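Local coordinates for protein methylocystis parvus OBBP MbnE (Methylocystis parvus OBBP, PDB 5ICQ) that probably binds methanobactin, a copper-chelating natural product, in the periplasm as the solute-binding component of its uptake machinery, at residues A[289-294]-A[358-363]; A[311-316]-A[596-601]; A[317-322]-A[570-575]; A[372-377]-A[557-562]. All blocks are in the same frame, centred on the assembly; numbering follows the deposited sequence.

Contacts 1, 2 and 3 touch one another, and no methanobactin is present to relate them to a bound ligand. Contacts 1 and 3 have centres 11 Å apart and meet in one sheet, where strands 361-362 and 567-572 are neighbours and Thr-361 N lies 2.8 Å from His-572 O, a probable hydrogen bond. Contact 2 touches both: its Ser-312 OG packs 3.5 Å from Trp-294 CZ2 of contact 1, and its Lys-314 NZ lies 3.1 Å from Ser-574 O of contact 3. Contact 4 stands apart, its nearest atoms about 5 Å from contact 3, but its helix 547-563 is followed in the chain, after a short link, by strand 567-572 of that contact.

Contact 1 of 4, residues A[289-294]-A[358-363]; sequences TSTTRW and GLYTRT. With SO4 (sulfate ion), chain E.
Thr-291 turns its methyl toward the phenol end of Tyr-360, and the two side chains cross at about a right angle. The methyl, CG2, lies 3.6 Å from CZ of Tyr-360 and comes at the ring obliquely. Chi1 of 51° sets OG1 of Thr-291 between the backbone N and the carbonyl carbon and leaves CG2 anti to the carbonyl carbon, facing the tyrosine. Trp-294 and Leu-359 are likewise crossed: CD1 of Leu-359 lies 3.9 Å from CD1 of Trp-294, meeting the indole at its edge and in its plane. Trp-294 also stacks on Trp-577 and makes a cation-pi contact with Arg-310. Both Thr-291 and Trp-294 stand on helix 291-296, whose N-cap is Ser-290; its OG accepts from Arg-293 N at 3.0 Å, a nearly straight capping bond (166°). Polar ends meet through solvent. The hydroxyl of Tyr-360 and the carbonyl of Thr-289 do not bond directly; one water sits 2.8 Å from Thr-289 O and 2.7 Å from Tyr-360 OH, in the plane of the ring. A second water links the same two oxygens and also accepts from Thr-291 N at 3.2 Å, occupying an amide at the start of the helix. Beyond the capping serine, the guanidinium of Arg-293 forms a salt bridge with Glu-288 and donates from NH1 to O3 of a sulfate, probably from the crystallisation liquor, at 2.8 Å.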
loop_
_atom_site.group_PDB
_atom_site.type_symbol
_atom_site.label_atom_id
_atom_site.label_comp_id
_atom_site.label_asym_id
_atom_site.label_seq_id
_atom_site.Cartn_x
_atom_site.Cartn_y
_atom_site.Cartn_z
ATOM N N THR A 289 4.058 -12.049 10.588
ATOM C CA THR A 289 2.834 -11.284 10.809
ATOM C C THR A 289 1.983 -11.833 11.945
ATOM O O THR A 289 0.951 -11.234 12.265
ATOM C CB THR A 289 1.983 -11.230 9.529
ATOM O OG1 THR A 289 1.809 -12.554 9.018
ATOM C CG2 THR A 289 2.663 -10.375 8.464
ATOM N N SER A 290 2.386 -12.938 12.569
ATOM C CA SER A 290 1.641 -13.546 13.669
ATOM C C SER A 290 2.224 -13.063 14.991
ATOM O O SER A 290 3.404 -13.304 15.266
ATOM C CB SER A 290 1.712 -15.074 13.590
ATOM O OG SER A 290 1.439 -15.652 14.858
ATOM N N THR A 291 1.409 -12.379 15.805
ATOM C CA THR A 291 1.889 -11.947 17.118
ATOM C C THR A 291 2.226 -13.136 18.006
ATOM O O THR A 291 3.177 -13.077 18.795
ATOM C CB THR A 291 0.863 -11.048 17.815
ATOM O OG1 THR A 291 -0.423 -11.680 17.821
ATOM C CG2 THR A 291 0.763 -9.716 17.107
ATOM N N THR A 292 1.458 -14.227 17.902
ATOM C CA THR A 292 1.749 -15.411 18.711
ATOM C C THR A 292 3.111 -15.994 18.359
ATOM O O THR A 292 3.905 -16.333 19.246
ATOM C CB THR A 292 0.655 -16.466 18.523
ATOM O OG1 THR A 292 -0.625 -15.889 18.818
ATOM C CG2 THR A 292 0.888 -17.653 19.453
ATOM N N ARG A 293 3.397 -16.130 17.060
ATOM C CA ARG A 293 4.659 -16.732 16.652
ATOM C C ARG A 293 5.825 -15.812 16.980
ATOM O O ARG A 293 6.849 -16.262 17.502
ATOM C CB ARG A 293 4.621 -17.052 15.158
ATOM C CG ARG A 293 5.540 -18.163 14.720
ATOM C CD ARG A 293 4.924 -18.858 13.515
ATOM N NE ARG A 293 4.437 -17.881 12.556
ATOM C CZ ARG A 293 3.492 -18.124 11.657
ATOM N NH1 ARG A 293 2.925 -19.324 11.593
ATOM N NH2 ARG A 293 3.110 -17.159 10.835
ATOM N N TRP A 294 5.678 -14.516 16.693
ATOM C CA TRP A 294 6.717 -13.557 17.056
ATOM C C TRP A 294 6.976 -13.598 18.550
ATOM O O TRP A 294 8.133 -13.576 18.987
ATOM C CB TRP A 294 6.302 -12.151 16.609
ATOM C CG TRP A 294 7.395 -11.098 16.645
ATOM C CD1 TRP A 294 7.406 -9.961 17.400
ATOM C CD2 TRP A 294 8.616 -11.082 15.876
ATOM N NE1 TRP A 294 8.556 -9.235 17.150
ATOM C CE2 TRP A 294 9.309 -9.899 16.216
ATOM C CE3 TRP A 294 9.181 -11.946 14.926
ATOM C CZ2 TRP A 294 10.544 -9.560 15.645
ATOM C CZ3 TRP A 294 10.402 -11.606 14.353
ATOM C CH2 TRP A 294 11.072 -10.420 14.718
ATOM N N GLY A 358 0.632 -7.576 23.521
ATOM C CA GLY A 358 1.035 -6.188 23.678
ATOM C C GLY A 358 1.890 -5.634 22.561
ATOM O O GLY A 358 2.499 -4.574 22.728
ATOM N N LEU A 359 1.922 -6.293 21.407
ATOM C CA LEU A 359 2.886 -5.945 20.369
ATOM C C LEU A 359 2.423 -4.837 19.432
ATOM O O LEU A 359 3.246 -4.294 18.686
ATOM C CB LEU A 359 3.220 -7.185 19.533
ATOM C CG LEU A 359 4.030 -8.233 20.309
ATOM C CD1 LEU A 359 4.113 -9.526 19.517
ATOM C CD2 LEU A 359 5.434 -7.708 20.633
ATOM N N TYR A 360 1.141 -4.501 19.421
ATOM C CA TYR A 360 0.647 -3.515 18.477
ATOM C C TYR A 360 0.583 -2.128 19.102
ATOM O O TYR A 360 0.718 -1.950 20.314
ATOM C CB TYR A 360 -0.725 -3.921 17.960
ATOM C CG TYR A 360 -0.703 -5.060 16.972
ATOM C CD1 TYR A 360 0.214 -5.098 15.936
ATOM C CD2 TYR A 360 -1.630 -6.090 17.065
ATOM C CE1 TYR A 360 0.203 -6.133 15.008
ATOM C CE2 TYR A 360 -1.648 -7.120 16.148
ATOM C CZ TYR A 360 -0.737 -7.144 15.131
ATOM O OH TYR A 360 -0.784 -8.184 14.228
ATOM N N THR A 361 0.366 -1.129 18.244
ATOM C CA THR A 361 0.184 0.243 18.688
ATOM C C THR A 361 -1.071 0.811 18.033
ATOM O O THR A 361 -1.401 0.461 16.897
ATOM C CB THR A 361 1.436 1.104 18.362
ATOM O OG1 THR A 361 1.263 2.429 18.882
ATOM C CG2 THR A 361 1.643 1.196 16.889
ATOM N N ARG A 362 -1.788 1.666 18.761
ATOM C CA ARG A 362 -3.030 2.219 18.222
ATOM C C ARG A 362 -2.745 3.047 16.975
ATOM O O ARG A 362 -1.782 3.814 16.934
ATOM C CB ARG A 362 -3.731 3.091 19.267
ATOM C CG ARG A 362 -5.189 3.455 18.898
ATOM C CD ARG A 362 -6.135 2.244 19.130
ATOM N NE ARG A 362 -7.464 2.452 18.544
ATOM C CZ ARG A 362 -8.491 3.023 19.181
ATOM N NH1 ARG A 362 -8.360 3.434 20.438
ATOM N NH2 ARG A 362 -9.650 3.184 18.555
ATOM N N THR A 363 -3.587 2.883 15.950
ATOM C CA THR A 363 -3.536 3.758 14.783
ATOM C C THR A 363 -4.250 5.078 15.079
ATOM O O THR A 363 -5.423 5.089 15.479
ATOM C CB THR A 363 -4.161 3.061 13.577
ATOM O OG1 THR A 363 -3.423 1.861 13.308
ATOM C CG2 THR A 363 -4.107 3.974 12.342
HETATM S S SO4 E . -0.400 -17.776 9.851
HETATM O O1 SO4 E . -0.454 -17.947 8.403
HETATM O O2 SO4 E . -1.747 -17.868 10.404
HETATM O O3 SO4 E . 0.435 -18.817 10.444
HETATM O O4 SO4 E . 0.162 -16.462 10.147
HETATM O O HOH W 1 0.895 -8.392 12.117
HETATM O O HOH W 2 -1.259 -11.322 14.402
#

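Contact 2 of 4, residues A[311-316]-A[596-601]; sequences ESLKNE and PIFGPT
Ile-597 and Leu-313 carry the apolar part of this contact, which joins the end of strand 308-313 to the loop before strand 606-607. CD1 of Ile-597 reaches CB of Leu-313 at 3.8 Å; chi1 of -67° puts CG1 anti to the carbonyl carbon and sends that longer branch across the gap. The other branch, CG2, lies over the centre of the Phe-598 ring, so a beta-branched residue serves both directions. Aromatic contact follows: Leu-313 CD1 meets the edge of Phe-598 at CE2, 3.6 Å away, the side chains crossing at about a right angle, while Trp-605 packs edge-to-face with the same phenylalanine. The one polar side chain touching here does so only by packing. Asn-315 ND2 lies 3.6 Å from Ile-597 CG1, but its hydrogen bonds go to Pro-591 O and Gly-594 O, and OD1 accepts from Asn-317 N. Cut back to an alanine here, Ile-597 loses both branches, which is likely to leave Leu-313 and the Asn-315 carboxamide without their packing partner and Phe-598 uncovered on that face. With no hydrogen bond between the segments, their association rests on fitted hydrocarbon surfaces, and the bonded amide probably touches isoleucine at little cost.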
loop_
_atom_site.group_PDB
_atom_site.type_symbol
_atom_site.label_atom_id
_atom_site.label_comp_id
_atom_site.label_asym_id
_atom_site.label_seq_id
_atom_site.Cartn_x
_atom_site.Cartn_y
_atom_site.Cartn_z
ATOM N N GLU A 311 14.940 -9.688 13.533
ATOM C CA GLU A 311 15.115 -8.253 13.708
ATOM C C GLU A 311 13.773 -7.561 13.563
ATOM O O GLU A 311 12.884 -8.049 12.857
ATOM C CB GLU A 311 16.048 -7.631 12.657
ATOM C CG GLU A 311 17.288 -8.394 12.285
ATOM C CD GLU A 311 18.124 -7.607 11.292
ATOM O OE1 GLU A 311 18.626 -6.529 11.672
ATOM O OE2 GLU A 311 18.247 -8.044 10.128
ATOM N N SER A 312 13.655 -6.389 14.190
ATOM C CA SER A 312 12.554 -5.462 13.930
ATOM C C SER A 312 13.122 -4.236 13.235
ATOM O O SER A 312 14.086 -3.643 13.722
ATOM C CB SER A 312 11.845 -5.042 15.219
ATOM O OG SER A 312 11.198 -6.140 15.832
ATOM N N LEU A 313 12.549 -3.869 12.090
ATOM C CA LEU A 313 13.038 -2.731 11.323
ATOM C C LEU A 313 11.929 -1.706 11.132
ATOM O O LEU A 313 10.749 -2.048 11.020
ATOM C CB LEU A 313 13.573 -3.167 9.954
ATOM C CG LEU A 313 14.619 -4.285 9.939
ATOM C CD1 LEU A 313 14.982 -4.638 8.498
ATOM C CD2 LEU A 313 15.857 -3.876 10.716
ATOM N N LYS A 314 12.322 -0.439 11.083
ATOM C CA LYS A 314 11.382 0.654 10.888
ATOM C C LYS A 314 11.939 1.601 9.843
ATOM O O LYS A 314 13.148 1.854 9.810
ATOM C CB LYS A 314 11.144 1.423 12.196
ATOM C CG LYS A 314 9.903 2.312 12.176
ATOM C CD LYS A 314 9.841 3.194 13.413
ATOM C CE LYS A 314 8.442 3.764 13.642
ATOM N NZ LYS A 314 7.490 3.487 12.520
ATOM N N ASN A 315 11.073 2.143 8.995
ATOM C CA ASN A 315 11.487 3.264 8.159
ATOM C C ASN A 315 10.430 4.361 8.292
ATOM O O ASN A 315 9.670 4.434 9.268
ATOM C CB ASN A 315 11.782 2.820 6.709
ATOM C CG ASN A 315 10.557 2.318 5.968
ATOM O OD1 ASN A 315 9.432 2.395 6.467
ATOM N ND2 ASN A 315 10.774 1.804 4.749
ATOM N N GLU A 316 10.390 5.263 7.319
ATOM C CA GLU A 316 9.515 6.421 7.389
ATOM C C GLU A 316 8.226 6.232 6.604
ATOM O O GLU A 316 7.483 7.199 6.417
ATOM C CB GLU A 316 10.262 7.662 6.910
ATOM C CG GLU A 316 11.474 7.963 7.786
ATOM C CD GLU A 316 12.388 9.007 7.190
ATOM O OE1 GLU A 316 11.941 10.160 7.015
ATOM O OE2 GLU A 316 13.555 8.674 6.897
ATOM N N PRO A 596 6.289 -3.790 2.200
ATOM C CA PRO A 596 7.377 -4.175 3.109
ATOM C C PRO A 596 8.670 -3.457 2.759
ATOM O O PRO A 596 8.799 -2.961 1.639
ATOM C CB PRO A 596 7.527 -5.685 2.877
ATOM C CG PRO A 596 6.231 -6.117 2.271
ATOM C CD PRO A 596 5.742 -4.950 1.472
ATOM N N ILE A 597 9.608 -3.396 3.700
ATOM C CA ILE A 597 10.825 -2.624 3.466
ATOM C C ILE A 597 11.658 -3.239 2.342
ATOM O O ILE A 597 12.277 -2.518 1.549
ATOM C CB ILE A 597 11.626 -2.494 4.770
ATOM C CG1 ILE A 597 10.848 -1.634 5.775
ATOM C CG2 ILE A 597 12.993 -1.869 4.493
ATOM C CD1 ILE A 597 11.442 -1.625 7.185
ATOM N N PHE A 598 11.683 -4.567 2.242
ATOM C CA PHE A 598 12.403 -5.237 1.168
ATOM C C PHE A 598 11.434 -5.969 0.244
ATOM O O PHE A 598 10.401 -6.478 0.680
ATOM C CB PHE A 598 13.430 -6.220 1.737
ATOM C CG PHE A 598 14.358 -5.595 2.734
ATOM C CD1 PHE A 598 15.265 -4.625 2.334
ATOM C CD2 PHE A 598 14.304 -5.957 4.066
ATOM C CE1 PHE A 598 16.116 -4.024 3.252
ATOM C CE2 PHE A 598 15.150 -5.365 4.997
ATOM C CZ PHE A 598 16.055 -4.402 4.591
ATOM N N GLY A 599 11.786 -6.031 -1.037
ATOM C CA GLY A 599 10.995 -6.756 -2.007
ATOM C C GLY A 599 10.993 -8.240 -1.704
ATOM O O GLY A 599 11.799 -8.728 -0.907
ATOM N N PRO A 600 10.100 -8.998 -2.348
ATOM C CA PRO A 600 10.018 -10.436 -2.045
ATOM C C PRO A 600 11.280 -11.205 -2.395
ATOM O O PRO A 600 11.536 -12.253 -1.786
ATOM C CB PRO A 600 8.819 -10.907 -2.886
ATOM C CG PRO A 600 8.732 -9.900 -4.003
ATOM C CD PRO A 600 9.141 -8.589 -3.390
ATOM N N THR A 601 12.096 -10.721 -3.337
ATOM C CA THR A 601 13.322 -11.423 -3.697
ATOM C C THR A 601 14.579 -10.704 -3.219
ATOM O O THR A 601 15.681 -11.041 -3.676
ATOM C CB THR A 601 13.389 -11.640 -5.210
ATOM O OG1 THR A 601 13.443 -10.372 -5.867
ATOM C CG2 THR A 601 12.158 -12.413 -5.696
#

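Contact 3 of 4, residues A[317-322]-A[570-575]; sequences NPKGLN and LFHASE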
loop_
_atom_site.group_PDB
_atom_site.type_symbol
_atom_site.label_atom_id
_atom_site.label_comp_id
_atom_site.label_asym_id
_atom_site.label_seq_id
_atom_site.Cartn_x
_atom_site.Cartn_y
_atom_site.Cartn_z
ATOM N N ASN A 317 7.939 5.020 6.158
ATOM C CA ASN A 317 6.677 4.766 5.476
ATOM C C ASN A 317 5.516 4.932 6.454
ATOM O O ASN A 317 5.579 4.411 7.569
ATOM C CB ASN A 317 6.660 3.360 4.893
ATOM C CG ASN A 317 5.746 3.247 3.698
ATOM O OD1 ASN A 317 6.022 3.821 2.647
ATOM N ND2 ASN A 317 4.646 2.514 3.852
ATOM N N PRO A 318 4.447 5.631 6.078
ATOM C CA PRO A 318 3.318 5.801 7.004
ATOM C C PRO A 318 2.596 4.492 7.280
ATOM O O PRO A 318 2.599 3.563 6.468
ATOM C CB PRO A 318 2.399 6.793 6.278
ATOM C CG PRO A 318 2.788 6.693 4.839
ATOM C CD PRO A 318 4.268 6.402 4.836
ATOM N N LYS A 319 1.948 4.448 8.442
ATOM C CA LYS A 319 1.265 3.269 8.953
ATOM C C LYS A 319 -0.238 3.521 8.972
ATOM O O LYS A 319 -0.698 4.665 8.871
ATOM C CB LYS A 319 1.745 2.923 10.365
ATOM C CG LYS A 319 3.256 2.703 10.483
ATOM C CD LYS A 319 3.652 1.383 9.840
ATOM C CE LYS A 319 5.149 1.156 9.924
ATOM N NZ LYS A 319 5.906 2.288 9.311
ATOM N N GLY A 320 -0.998 2.442 9.132
ATOM C CA GLY A 320 -2.450 2.533 9.127
ATOM C C GLY A 320 -2.984 2.491 7.705
ATOM O O GLY A 320 -2.204 2.359 6.765
ATOM N N LEU A 321 -4.303 2.576 7.532
ATOM C CA LEU A 321 -5.258 2.550 8.640
ATOM C C LEU A 321 -6.307 1.473 8.348
ATOM O O LEU A 321 -6.876 1.430 7.248
ATOM C CB LEU A 321 -5.938 3.918 8.836
ATOM C CG LEU A 321 -7.046 4.027 9.915
ATOM C CD1 LEU A 321 -7.141 5.453 10.471
ATOM C CD2 LEU A 321 -8.428 3.591 9.380
ATOM N N ASN A 322 -6.535 0.608 9.331
ATOM C CA ASN A 322 -7.671 -0.302 9.381
ATOM C C ASN A 322 -8.604 0.174 10.484
ATOM O O ASN A 322 -8.161 0.805 11.447
ATOM C CB ASN A 322 -7.254 -1.743 9.708
ATOM C CG ASN A 322 -6.192 -2.274 8.791
ATOM O OD1 ASN A 322 -6.180 -1.977 7.599
ATOM N ND2 ASN A 322 -5.293 -3.085 9.343
ATOM N N LEU A 570 -8.177 1.092 14.262
ATOM C CA LEU A 570 -7.685 -0.069 14.987
ATOM C C LEU A 570 -6.196 0.117 15.294
ATOM O O LEU A 570 -5.842 1.031 16.045
ATOM C CB LEU A 570 -7.980 -1.352 14.203
ATOM C CG LEU A 570 -9.472 -1.728 14.302
ATOM C CD1 LEU A 570 -9.840 -2.845 13.331
ATOM C CD2 LEU A 570 -9.846 -2.132 15.734
ATOM N N PHE A 571 -5.315 -0.713 14.742
ATOM C CA PHE A 571 -3.949 -0.754 15.270
ATOM C C PHE A 571 -2.996 -1.335 14.231
ATOM O O PHE A 571 -3.418 -1.936 13.240
ATOM C CB PHE A 571 -3.908 -1.565 16.565
ATOM C CG PHE A 571 -4.684 -2.851 16.485
ATOM C CD1 PHE A 571 -4.094 -4.003 16.004
ATOM C CD2 PHE A 571 -6.015 -2.897 16.878
ATOM C CE1 PHE A 571 -4.814 -5.190 15.920
ATOM C CE2 PHE A 571 -6.737 -4.077 16.799
ATOM C CZ PHE A 571 -6.138 -5.220 16.321
ATOM N N HIS A 572 -1.693 -1.161 14.484
ATOM C CA HIS A 572 -0.670 -1.583 13.539
ATOM C C HIS A 572 0.596 -1.928 14.309
ATOM O O HIS A 572 0.731 -1.618 15.491
ATOM C CB HIS A 572 -0.396 -0.491 12.494
ATOM C CG HIS A 572 0.158 0.771 13.081
ATOM N ND1 HIS A 572 -0.642 1.818 13.492
ATOM C CD2 HIS A 572 1.434 1.149 13.335
ATOM C CE1 HIS A 572 0.117 2.785 13.978
ATOM N NE2 HIS A 572 1.382 2.406 13.896
ATOM N N ALA A 573 1.527 -2.603 13.623
ATOM C CA ALA A 573 2.862 -2.831 14.154
ATOM C C ALA A 573 3.754 -1.660 13.749
ATOM O O ALA A 573 3.790 -1.281 12.572
ATOM C CB ALA A 573 3.434 -4.150 13.626
ATOM N N SER A 574 4.448 -1.068 14.723
ATOM C CA SER A 574 5.297 0.076 14.404
ATOM C C SER A 574 6.506 -0.345 13.594
ATOM O O SER A 574 7.070 0.474 12.864
ATOM C CB SER A 574 5.751 0.791 15.681
ATOM O OG SER A 574 4.680 1.504 16.267
ATOM N N GLU A 575 6.922 -1.603 13.718
ATOM C CA GLU A 575 8.080 -2.116 13.006
ATOM C C GLU A 575 7.706 -3.338 12.184
ATOM O O GLU A 575 6.699 -4.008 12.436
ATOM C CB GLU A 575 9.208 -2.489 13.981
ATOM C CG GLU A 575 9.861 -1.296 14.636
ATOM C CD GLU A 575 9.361 -1.057 16.050
ATOM O OE1 GLU A 575 8.879 -2.017 16.692
ATOM O OE2 GLU A 575 9.462 0.095 16.519
HETATM O O HOH W 3 -4.443 0.307 11.397
HETATM O O HOH W 4 -5.785 -3.057 12.584
#
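This is the fraying end of an antiparallel strand pair, where the loop 317-322 enters strand 322-326 and runs at 159° to segment 570-575 as that chain leaves strand 567-572. One direct backbone bond joins them, from Leu-570 N to Asn-322 O at 2.8 Å. Beyond it the strands part and water takes over: one molecule accepts from Asn-322 N at 3.0 Å and makes a weak bond to Phe-571 O, and a second accepts from Asn-322 ND2 and donates to Phe-571 O at 2.7 Å. OD1 of Asn-322 accepts from Gln-498 NE2. Farther along, Lys-319 lays its CB over one face of the His-572 imidazole, a CH-pi contact 3.6 Å from the ring centroid and 17° off the normal. The bend at chi2 leads the lysine chain past Ala-573 O so that CE lies 3.6 Å from Ser-574 O, and the bend at the last torsion turns NZ back to Asn-317 O at 2.8 Å. A lysine suits the site because its aliphatic stem covers the ring while its ammonium finds a carbonyl. Gly-320, with positive phi before a cis peptide, adopts a backbone shape in which a side chain would jam against the preceding carbonyl. Glu-369 and Thr-363 hold the two ring nitrogens of His-572, strand 361-362 pairs with strand 567-572, and strand 494-498, which carries Gln-498, flanks strand 322-326 in the same sheet.

Contact 4 of 4, residues A[372-377]-A[557-562]; sequences LSSSGR and YDRVLL
Ser-374 meets Asp-558 where a type II beta turn, Ser-374 to Arg-377, docks on helix 547-563; an ST turn overlaps its start, Ser-373 OG accepting from Ser-375 N at 3.0 Å. OD2 of Asp-558 takes two donors from one serine. Ser-374 N comes in on the anti lone pair at 2.9 Å, with an angle of 165° at the hydrogen, whereas Ser-374 OG donates from above the carboxylate plane at 2.7 Å. Chi1 of 67° brings that hydroxyl between the backbone N and the carbonyl carbon, allowing both donors of this small residue to reach the same oxygen. Ser-365 OG adds to OD2, and OD1 is occupied by Phe-366 N, leaving the buried carboxylate well provided. At the other end of the turn, Arg-559 grips a single acceptor, Arg-377 O, with NH1 at 2.8 Å and NH2 at 3.0 Å, both in the guanidinium plane; NH1 lies nearly along the C=O axis (169°), NH2 well above the carbonyl plane. Its NE pairs with Glu-383, and NH1 also serves Ile-398 O. A leucine in place of Arg-559 would probably leave Arg-377 O without these donors and Glu-383 without its charge mate. Gly-376 suits the third turn position, its phi being positive. The guanidinium's flat face is covered by Ser-374 CB, 3.6 Å above its centre, while Leu-562 CD1 lies 3.6 Å from Ser-374 OG.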
loop_
_atom_site.group_PDB
_atom_site.type_symbol
_atom_site.label_atom_id
_atom_site.label_comp_id
_atom_site.label_asym_id
_atom_site.label_seq_id
_atom_site.Cartn_x
_atom_site.Cartn_y
_atom_site.Cartn_z
ATOM N N LEU A 372 3.429 12.974 7.139
ATOM C CA LEU A 372 2.121 13.324 6.597
ATOM C C LEU A 372 1.034 13.366 7.656
ATOM O O LEU A 372 -0.076 13.817 7.357
ATOM C CB LEU A 372 1.707 12.326 5.510
ATOM C CG LEU A 372 2.653 12.204 4.313
ATOM C CD1 LEU A 372 2.140 11.124 3.366
ATOM C CD2 LEU A 372 2.780 13.536 3.587
ATOM N N SER A 373 1.329 12.914 8.867
ATOM C CA SER A 373 0.316 12.748 9.900
ATOM C C SER A 373 -0.078 14.083 10.522
ATOM O O SER A 373 0.777 14.936 10.779
ATOM C CB SER A 373 0.858 11.820 10.990
ATOM O OG SER A 373 -0.129 11.594 11.967
ATOM N N SER A 374 -1.383 14.256 10.787
ATOM C CA SER A 374 -1.825 15.394 11.592
ATOM C C SER A 374 -1.685 15.151 13.090
ATOM O O SER A 374 -1.881 16.084 13.870
ATOM C CB SER A 374 -3.289 15.742 11.285
ATOM O OG SER A 374 -4.163 14.709 11.713
ATOM N N SER A 375 -1.327 13.935 13.504
ATOM C CA SER A 375 -1.400 13.549 14.907
ATOM C C SER A 375 -0.397 14.343 15.743
ATOM O O SER A 375 0.800 14.353 15.444
ATOM C CB SER A 375 -1.141 12.049 15.028
ATOM O OG SER A 375 -1.049 11.644 16.382
ATOM N N GLY A 376 -0.888 15.015 16.781
ATOM C CA GLY A 376 -0.024 15.744 17.691
ATOM C C GLY A 376 0.622 16.986 17.121
ATOM O O GLY A 376 1.561 17.516 17.724
ATOM N N ARG A 377 0.147 17.472 15.976
ATOM C CA ARG A 377 0.680 18.668 15.333
ATOM C C ARG A 377 -0.445 19.678 15.163
ATOM O O ARG A 377 -1.497 19.344 14.605
ATOM C CB ARG A 377 1.288 18.336 13.965
ATOM C CG ARG A 377 2.355 17.253 14.001
ATOM C CD ARG A 377 2.998 17.059 12.637
ATOM N NE ARG A 377 4.231 16.282 12.731
ATOM C CZ ARG A 377 4.451 15.130 12.104
ATOM N NH1 ARG A 377 3.517 14.600 11.314
ATOM N NH2 ARG A 377 5.614 14.509 12.261
ATOM N N TYR A 557 -5.906 17.240 4.940
ATOM C CA TYR A 557 -6.785 16.148 4.527
ATOM C C TYR A 557 -6.991 15.138 5.660
ATOM O O TYR A 557 -8.120 14.705 5.931
ATOM C CB TYR A 557 -6.167 15.498 3.286
ATOM C CG TYR A 557 -6.811 14.230 2.769
ATOM C CD1 TYR A 557 -8.140 14.203 2.379
ATOM C CD2 TYR A 557 -6.062 13.075 2.617
ATOM C CE1 TYR A 557 -8.711 13.036 1.870
ATOM C CE2 TYR A 557 -6.619 11.912 2.098
ATOM C CZ TYR A 557 -7.947 11.902 1.734
ATOM O OH TYR A 557 -8.521 10.741 1.227
ATOM N N ASP A 558 -5.905 14.761 6.339
ATOM C CA ASP A 558 -5.987 13.865 7.492
ATOM C C ASP A 558 -6.954 14.414 8.538
ATOM O O ASP A 558 -7.818 13.687 9.043
ATOM C CB ASP A 558 -4.581 13.679 8.090
ATOM C CG ASP A 558 -4.478 12.497 9.069
ATOM O OD1 ASP A 558 -5.159 11.474 8.859
ATOM O OD2 ASP A 558 -3.687 12.589 10.048
ATOM N N ARG A 559 -6.831 15.709 8.857
ATOM C CA ARG A 559 -7.723 16.321 9.845
ATOM C C ARG A 559 -9.184 16.226 9.429
ATOM O O ARG A 559 -10.056 15.994 10.273
ATOM C CB ARG A 559 -7.353 17.791 10.077
ATOM C CG ARG A 559 -5.876 17.974 10.424
ATOM C CD ARG A 559 -5.542 19.374 10.935
ATOM N NE ARG A 559 -4.095 19.558 10.845
ATOM C CZ ARG A 559 -3.258 19.393 11.858
ATOM N NH1 ARG A 559 -3.746 19.017 13.038
ATOM N NH2 ARG A 559 -1.951 19.554 11.680
ATOM N N VAL A 560 -9.476 16.442 8.144
ATOM C CA VAL A 560 -10.867 16.377 7.689
ATOM C C VAL A 560 -11.399 14.952 7.782
ATOM O O VAL A 560 -12.520 14.722 8.248
ATOM C CB VAL A 560 -10.987 16.937 6.260
ATOM C CG1 VAL A 560 -12.394 16.708 5.710
ATOM C CG2 VAL A 560 -10.647 18.444 6.234
ATOM N N LEU A 561 -10.609 13.969 7.345
ATOM C CA LEU A 561 -11.043 12.576 7.459
ATOM C C LEU A 561 -11.287 12.194 8.910
ATOM O O LEU A 561 -12.314 11.587 9.240
ATOM C CB LEU A 561 -9.997 11.646 6.851
ATOM C CG LEU A 561 -9.831 11.657 5.332
ATOM C CD1 LEU A 561 -8.770 10.617 4.938
ATOM C CD2 LEU A 561 -11.172 11.352 4.652
ATOM N N LEU A 562 -10.332 12.501 9.788
ATOM C CA LEU A 562 -10.484 12.117 11.189
ATOM C C LEU A 562 -11.690 12.798 11.818
ATOM O O LEU A 562 -12.378 12.198 12.655
ATOM C CB LEU A 562 -9.212 12.455 11.975
ATOM C CG LEU A 562 -7.986 11.622 11.599
ATOM C CD1 LEU A 562 -6.690 12.230 12.199
ATOM C CD2 LEU A 562 -8.170 10.193 12.100
#